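Side-chain contacts in salivary cystatin-L (PDB 4ZM8), which inhibits cysteine proteinases such as papain and cathepsins L and S, helping the tick suppress host immune responses and feed: residues N16-F19 and L20-H24; T27-W30 and S31-P35. All coordinates share one frame; numbering follows the deposited sequence.

Contact 1: N16-F19 and L20-H24; sequences NPEF and LNLAH
Asn21 and Pro17 are joined by a nearly straight backbone bond in the opening turns of the single long helix of the cystatin fold, with Asn21 N 2.9 Å from Pro17 O and an N-H...O angle of 161°. The next two rungs run from Leu22 N to Glu18 O and from Ala23 N to Phe19 O, each 3.0 Å long, while Leu20 N makes a weak bond to Asn16 O. Asn16 is the N-cap. With its CG anti to the backbone N (chi1 -175°), the amide turns back over the first turn, and Asn16 OD1 accepts from Phe19 N at 3.0 Å, a capping bond that gives this first-turn N-H a stronger partner than its weak bond to Asn16 O. The same OD1 lies over one face of the Phe19 ring, near its rim. The Asn21 side chain stays close to Pro17 O, but its OD1 has its hydrogen bond from Lys78 NZ of the second subunit.

Packing surrounds this polar frame. Phe19 leans on Val49 and Leu20 on Val46, placing the helix against strand 39-68, and Tyr59 of the second subunit packs on Phe19 and Leu22. Ala23 brings its methyl CB to 3.4 Å from Phe19 O. The exposed Glu18 chain bends at chi2, which carries Glu18 OE1 to 3.7 Å from CD1 of the buried Leu22.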
ATOM      1  N   ASN A  16      20.734  15.654   8.400  1.00 45.35           N
ATOM      2  CA  ASN A  16      20.826  14.639   7.358  1.00 41.57           C
ATOM      3  C   ASN A  16      20.281  15.077   6.004  1.00 43.66           C
ATOM      4  O   ASN A  16      19.075  15.262   5.847  1.00 44.50           O
ATOM      5  CB  ASN A  16      20.089  13.382   7.807  1.00 42.90           C
ATOM      6  CG  ASN A  16      20.242  12.235   6.828  1.00 40.43           C
ATOM      7  OD1 ASN A  16      19.639  12.232   5.763  1.00 43.66           O
ATOM      8  ND2 ASN A  16      21.042  11.249   7.195  1.00 43.44           N
ATOM      9  N   PRO A  17      21.167  15.198   5.003  1.00 41.12           N
ATOM     10  CA  PRO A  17      20.750  15.633   3.670  1.00 37.18           C
ATOM     11  C   PRO A  17      19.697  14.739   3.010  1.00 40.18           C
ATOM     12  O   PRO A  17      18.788  15.285   2.389  1.00 43.22           O
ATOM     13  CB  PRO A  17      22.058  15.604   2.877  1.00 37.66           C
ATOM     14  CG  PRO A  17      23.128  15.782   3.917  1.00 40.58           C
ATOM     15  CD  PRO A  17      22.623  14.990   5.075  1.00 39.23           C
ATOM     16  N   GLU A  18      19.805  13.417   3.127  1.00 41.92           N
ATOM     17  CA  GLU A  18      18.867  12.529   2.439  1.00 38.32           C
ATOM     18  C   GLU A  18      17.429  12.749   2.898  1.00 42.19           C
ATOM     19  O   GLU A  18      16.503  12.688   2.081  1.00 39.53           O
ATOM     20  CB  GLU A  18      19.237  11.053   2.642  1.00 43.60           C
ATOM     21  CG  GLU A  18      19.748  10.307   1.377  1.00 60.16           C
ATOM     22  CD  GLU A  18      19.004  10.647   0.056  1.00 58.94           C
ATOM     23  OE1 GLU A  18      17.747  10.704   0.032  1.00 54.24           O
ATOM     24  OE2 GLU A  18      19.694  10.858  -0.970  1.00 52.05           O
ATOM     25  N   PHE A  19      17.234  13.003   4.191  1.00 35.87           N
ATOM     26  CA  PHE A  19      15.879  13.196   4.707  1.00 36.26           C
ATOM     27  C   PHE A  19      15.345  14.519   4.211  1.00 33.12           C
ATOM     28  O   PHE A  19      14.138  14.681   3.995  1.00 29.26           O
ATOM     29  CB  PHE A  19      15.827  13.171   6.242  1.00 41.77           C
ATOM     30  CG  PHE A  19      16.331  11.907   6.850  1.00 43.19           C
ATOM     31  CD1 PHE A  19      16.364  10.733   6.118  1.00 42.77           C
ATOM     32  CD2 PHE A  19      16.769  11.887   8.160  1.00 48.52           C
ATOM     33  CE1 PHE A  19      16.838   9.563   6.676  1.00 42.45           C
ATOM     34  CE2 PHE A  19      17.238  10.707   8.732  1.00 52.11           C
ATOM     35  CZ  PHE A  19      17.272   9.548   7.984  1.00 45.52           C
ATOM     36  N   LEU A  20      16.258  15.470   4.049  1.00 30.81           N
ATOM     37  CA  LEU A  20      15.885  16.801   3.615  1.00 33.23           C
ATOM     38  C   LEU A  20      15.438  16.741   2.165  1.00 37.00           C
ATOM     39  O   LEU A  20      14.432  17.355   1.784  1.00 36.53           O
ATOM     40  CB  LEU A  20      17.051  17.774   3.794  1.00 35.67           C
ATOM     41  CG  LEU A  20      16.715  19.242   3.526  1.00 32.28           C
ATOM     42  CD1 LEU A  20      15.537  19.704   4.369  1.00 20.26           C
ATOM     43  CD2 LEU A  20      17.933  20.116   3.769  1.00 28.32           C
ATOM     44  N   ASN A  21      16.188  15.977   1.371  1.00 38.20           N
ATOM     45  CA  ASN A  21      15.879  15.746  -0.033  1.00 33.14           C
ATOM     46  C   ASN A  21      14.575  14.993  -0.230  1.00 32.83           C
ATOM     47  O   ASN A  21      13.847  15.226  -1.183  1.00 40.17           O
ATOM     48  CB  ASN A  21      17.027  14.990  -0.696  1.00 37.50           C
ATOM     49  CG  ASN A  21      18.284  15.826  -0.808  1.00 34.57           C
ATOM     50  OD1 ASN A  21      18.368  16.913  -0.251  1.00 40.30           O
ATOM     51  ND2 ASN A  21      19.266  15.319  -1.529  1.00 30.55           N
ATOM     52  N   LEU A  22      14.271  14.089   0.679  1.00 32.87           N
ATOM     53  CA  LEU A  22      13.018  13.357   0.580  1.00 35.87           C
ATOM     54  C   LEU A  22      11.848  14.248   0.935  1.00 34.46           C
ATOM     55  O   LEU A  22      10.751  14.092   0.402  1.00 30.31           O
ATOM     56  CB  LEU A  22      13.043  12.116   1.479  1.00 33.16           C
ATOM     57  CG  LEU A  22      13.135  10.813   0.669  1.00 42.65           C
ATOM     58  CD1 LEU A  22      14.114  10.966  -0.481  1.00 43.83           C
ATOM     59  CD2 LEU A  22      13.540   9.640   1.553  1.00 37.65           C
ATOM     60  N   ALA A  23      12.097  15.192   1.834  1.00 39.26           N
ATOM     61  CA  ALA A  23      11.061  16.106   2.281  1.00 33.53           C
ATOM     62  C   ALA A  23      10.759  17.126   1.178  1.00 34.35           C
ATOM     63  O   ALA A  23       9.620  17.550   0.999  1.00 32.94           O
ATOM     64  CB  ALA A  23      11.484  16.790   3.568  1.00 25.32           C
ATOM     65  N   HIS A  24      11.780  17.507   0.424  1.00 34.57           N
ATOM     66  CA  HIS A  24      11.545  18.408  -0.690  1.00 33.29           C
ATOM     67  C   HIS A  24      10.834  17.674  -1.816  1.00 29.60           C
ATOM     68  O   HIS A  24       9.837  18.166  -2.338  1.00 28.08           O
ATOM     69  CB  HIS A  24      12.852  19.030  -1.172  1.00 28.66           C
ATOM     70  CG  HIS A  24      13.261  20.235  -0.387  1.00 31.92           C
ATOM     71  ND1 HIS A  24      12.648  21.461  -0.534  1.00 31.85           N
ATOM     72  CD2 HIS A  24      14.208  20.404   0.566  1.00 30.41           C
ATOM     73  CE1 HIS A  24      13.204  22.332   0.289  1.00 26.49           C
ATOM     74  NE2 HIS A  24      14.157  21.716   0.964  1.00 25.73           N
TER

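Contact 2: T27-W30 and S31-P35; sequences TSTW and SAQQP
Gln34 lays its side chain across the indole of Trp30 where the long cystatin helix gives way to the loop that follows it. Its CB points toward the preceding helical turn. The next atom, Gln34 CG, stands 3.8 Å from the centroid of the six-membered ring of Trp30 and only 7° off its normal, a CH-pi contact over the face, and it also lies against Trp30 O. A bend at chi2 (-63°) then lets the amide follow the indole instead of extending beyond it. Gln34 CD comes to 3.4 Å from Trp30 CZ2, with amide and ring planes stacked 25° apart. At the tip the two branches divide: OE1 sits by CZ2 on the benzene side, whereas Gln34 NE2 lies 3.6 Å from Trp30 NE1 on the pyrrole side. The indole also stacks with Phe109 of the second subunit and packs on Asp41 of strand 39-68, so partners from both chains meet round it.

Gln33 and Thr29 run side by side, their chains pointing the same way, and Gln33 CD approaches Thr29 O at 3.4 Å. Thr29 directs its hydroxyl to Tyr25 O, leaving CG2 as the branch nearest Gln33 NE2.

On the buried side, Ser31 grips Thr27 O twice, from opposite faces of the carbonyl plane. Ser31 N donates to Thr27 O at 3.2 Å, and Ser31 OG, held between the backbone N and the carbonyl carbon, donates to Thr27 O at 2.8 Å while receiving a hydrogen bond from Asp41 N.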
ATOM      1  N   THR A  27       7.221  17.245  -0.770  1.00 32.25           N
ATOM      2  CA  THR A  27       6.469  18.500  -0.707  1.00 29.28           C
ATOM      3  C   THR A  27       6.187  19.100  -2.078  1.00 31.86           C
ATOM      4  O   THR A  27       5.069  19.545  -2.352  1.00 31.56           O
ATOM      5  CB  THR A  27       7.203  19.563   0.119  1.00 25.43           C
ATOM      6  OG1 THR A  27       7.513  19.038   1.415  1.00 32.09           O
ATOM      7  CG2 THR A  27       6.321  20.766   0.288  1.00 24.91           C
ATOM      8  N   SER A  28       7.208  19.132  -2.925  1.00 25.79           N
ATOM      9  CA  SER A  28       7.064  19.683  -4.262  1.00 23.84           C
ATOM     10  C   SER A  28       6.042  18.891  -5.052  1.00 31.67           C
ATOM     11  O   SER A  28       5.141  19.465  -5.668  1.00 34.82           O
ATOM     12  CB  SER A  28       8.408  19.678  -4.983  1.00 27.54           C
ATOM     13  OG  SER A  28       8.950  18.371  -5.038  1.00 28.81           O
ATOM     14  N   THR A  29       6.202  17.567  -5.011  1.00 34.75           N
ATOM     15  CA  THR A  29       5.344  16.595  -5.691  1.00 27.25           C
ATOM     16  C   THR A  29       3.885  16.678  -5.274  1.00 35.18           C
ATOM     17  O   THR A  29       2.988  16.693  -6.119  1.00 40.05           O
ATOM     18  CB  THR A  29       5.828  15.171  -5.407  1.00 30.44           C
ATOM     19  OG1 THR A  29       7.179  15.028  -5.853  1.00 33.84           O
ATOM     20  CG2 THR A  29       4.937  14.137  -6.083  1.00 36.20           C
ATOM     21  N   TRP A  30       3.646  16.723  -3.968  1.00 32.25           N
ATOM     22  CA  TRP A  30       2.291  16.685  -3.461  1.00 30.41           C
ATOM     23  C   TRP A  30       1.528  17.967  -3.779  1.00 32.95           C
ATOM     24  O   TRP A  30       0.427  17.910  -4.308  1.00 40.18           O
ATOM     25  CB  TRP A  30       2.286  16.421  -1.955  1.00 32.82           C
ATOM     26  CG  TRP A  30       0.913  16.533  -1.373  1.00 38.69           C
ATOM     27  CD1 TRP A  30      -0.092  15.609  -1.452  1.00 35.84           C
ATOM     28  CD2 TRP A  30       0.383  17.640  -0.638  1.00 34.24           C
ATOM     29  NE1 TRP A  30      -1.210  16.073  -0.805  1.00 38.11           N
ATOM     30  CE2 TRP A  30      -0.945  17.320  -0.295  1.00 33.67           C
ATOM     31  CE3 TRP A  30       0.904  18.868  -0.229  1.00 31.83           C
ATOM     32  CZ2 TRP A  30      -1.755  18.181   0.425  1.00 31.95           C
ATOM     33  CZ3 TRP A  30       0.093  19.728   0.490  1.00 32.95           C
ATOM     34  CH2 TRP A  30      -1.218  19.383   0.806  1.00 34.25           C
ATOM     35  N   SER A  31       2.119  19.119  -3.472  1.00 33.90           N
ATOM     36  CA  SER A  31       1.431  20.410  -3.590  1.00 35.79           C
ATOM     37  C   SER A  31       1.163  20.837  -5.037  1.00 38.90           C
ATOM     38  O   SER A  31       0.242  21.618  -5.296  1.00 38.37           O
ATOM     39  CB  SER A  31       2.238  21.489  -2.879  1.00 30.80           C
ATOM     40  OG  SER A  31       3.520  21.593  -3.470  1.00 33.50           O
ATOM     41  N   ALA A  32       1.980  20.326  -5.959  1.00 35.27           N
ATOM     42  CA  ALA A  32       1.770  20.494  -7.394  1.00 32.05           C
ATOM     43  C   ALA A  32       0.401  19.989  -7.802  1.00 32.12           C
ATOM     44  O   ALA A  32      -0.376  20.697  -8.427  1.00 34.58           O
ATOM     45  CB  ALA A  32       2.840  19.763  -8.164  1.00 31.10           C
ATOM     46  N   GLN A  33       0.107  18.758  -7.417  1.00 36.23           N
ATOM     47  CA  GLN A  33      -1.183  18.146  -7.691  1.00 37.04           C
ATOM     48  C   GLN A  33      -2.342  18.792  -6.934  1.00 34.21           C
ATOM     49  O   GLN A  33      -3.489  18.447  -7.167  1.00 36.14           O
ATOM     50  CB  GLN A  33      -1.124  16.660  -7.355  1.00 37.16           C
ATOM     51  CG  GLN A  33       0.090  15.959  -7.928  1.00 36.64           C
ATOM     52  CD  GLN A  33       0.438  14.699  -7.157  1.00 46.34           C
ATOM     53  OE1 GLN A  33      -0.104  14.448  -6.072  1.00 42.70           O
ATOM     54  NE2 GLN A  33       1.371  13.914  -7.696  1.00 49.74           N
ATOM     55  N   GLN A  34      -2.061  19.725  -6.033  1.00 40.23           N
ATOM     56  CA  GLN A  34      -3.137  20.377  -5.280  1.00 45.55           C
ATOM     57  C   GLN A  34      -3.828  21.493  -6.064  1.00 54.72           C
ATOM     58  O   GLN A  34      -3.182  22.241  -6.828  1.00 45.80           O
ATOM     59  CB  GLN A  34      -2.610  20.933  -3.962  1.00 44.21           C
ATOM     60  CG  GLN A  34      -2.023  19.866  -3.069  1.00 43.78           C
ATOM     61  CD  GLN A  34      -3.049  18.842  -2.631  1.00 42.75           C
ATOM     62  OE1 GLN A  34      -3.796  19.062  -1.668  1.00 42.27           O
ATOM     63  NE2 GLN A  34      -3.096  17.714  -3.338  1.00 34.26           N
ATOM     64  N   PRO A  35      -5.156  21.596  -5.875  1.00 55.94           N
ATOM     65  CA  PRO A  35      -6.047  22.550  -6.541  1.00 53.55           C
ATOM     66  C   PRO A  35      -6.141  23.855  -5.779  1.00 48.61           C
ATOM     67  O   PRO A  35      -6.076  23.838  -4.550  1.00 45.54           O
ATOM     68  CB  PRO A  35      -7.389  21.823  -6.540  1.00 51.35           C
ATOM     69  CG  PRO A  35      -7.359  21.020  -5.278  1.00 53.79           C
ATOM     70  CD  PRO A  35      -5.910  20.642  -5.039  1.00 53.89           C
TER

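Both contacts lie on helix 17-32, about 17 Å apart between centres, and each is partly buried, with residues facing strand 39-68 and others touching the second subunit. Contact 1 starts the helix: a side-chain cap and successive backbone bonds organise it, and Phe19, Leu20 and His24 touch the strand. At the other end, contact 2 relies more on side chains, with a serine bonding back to a carbonyl and a glutamine amide stacked on an indole. Contacts with the second subunit at both ends are consistent with the dimer formed in vitro, which is predicted to be inactive as an inhibitor.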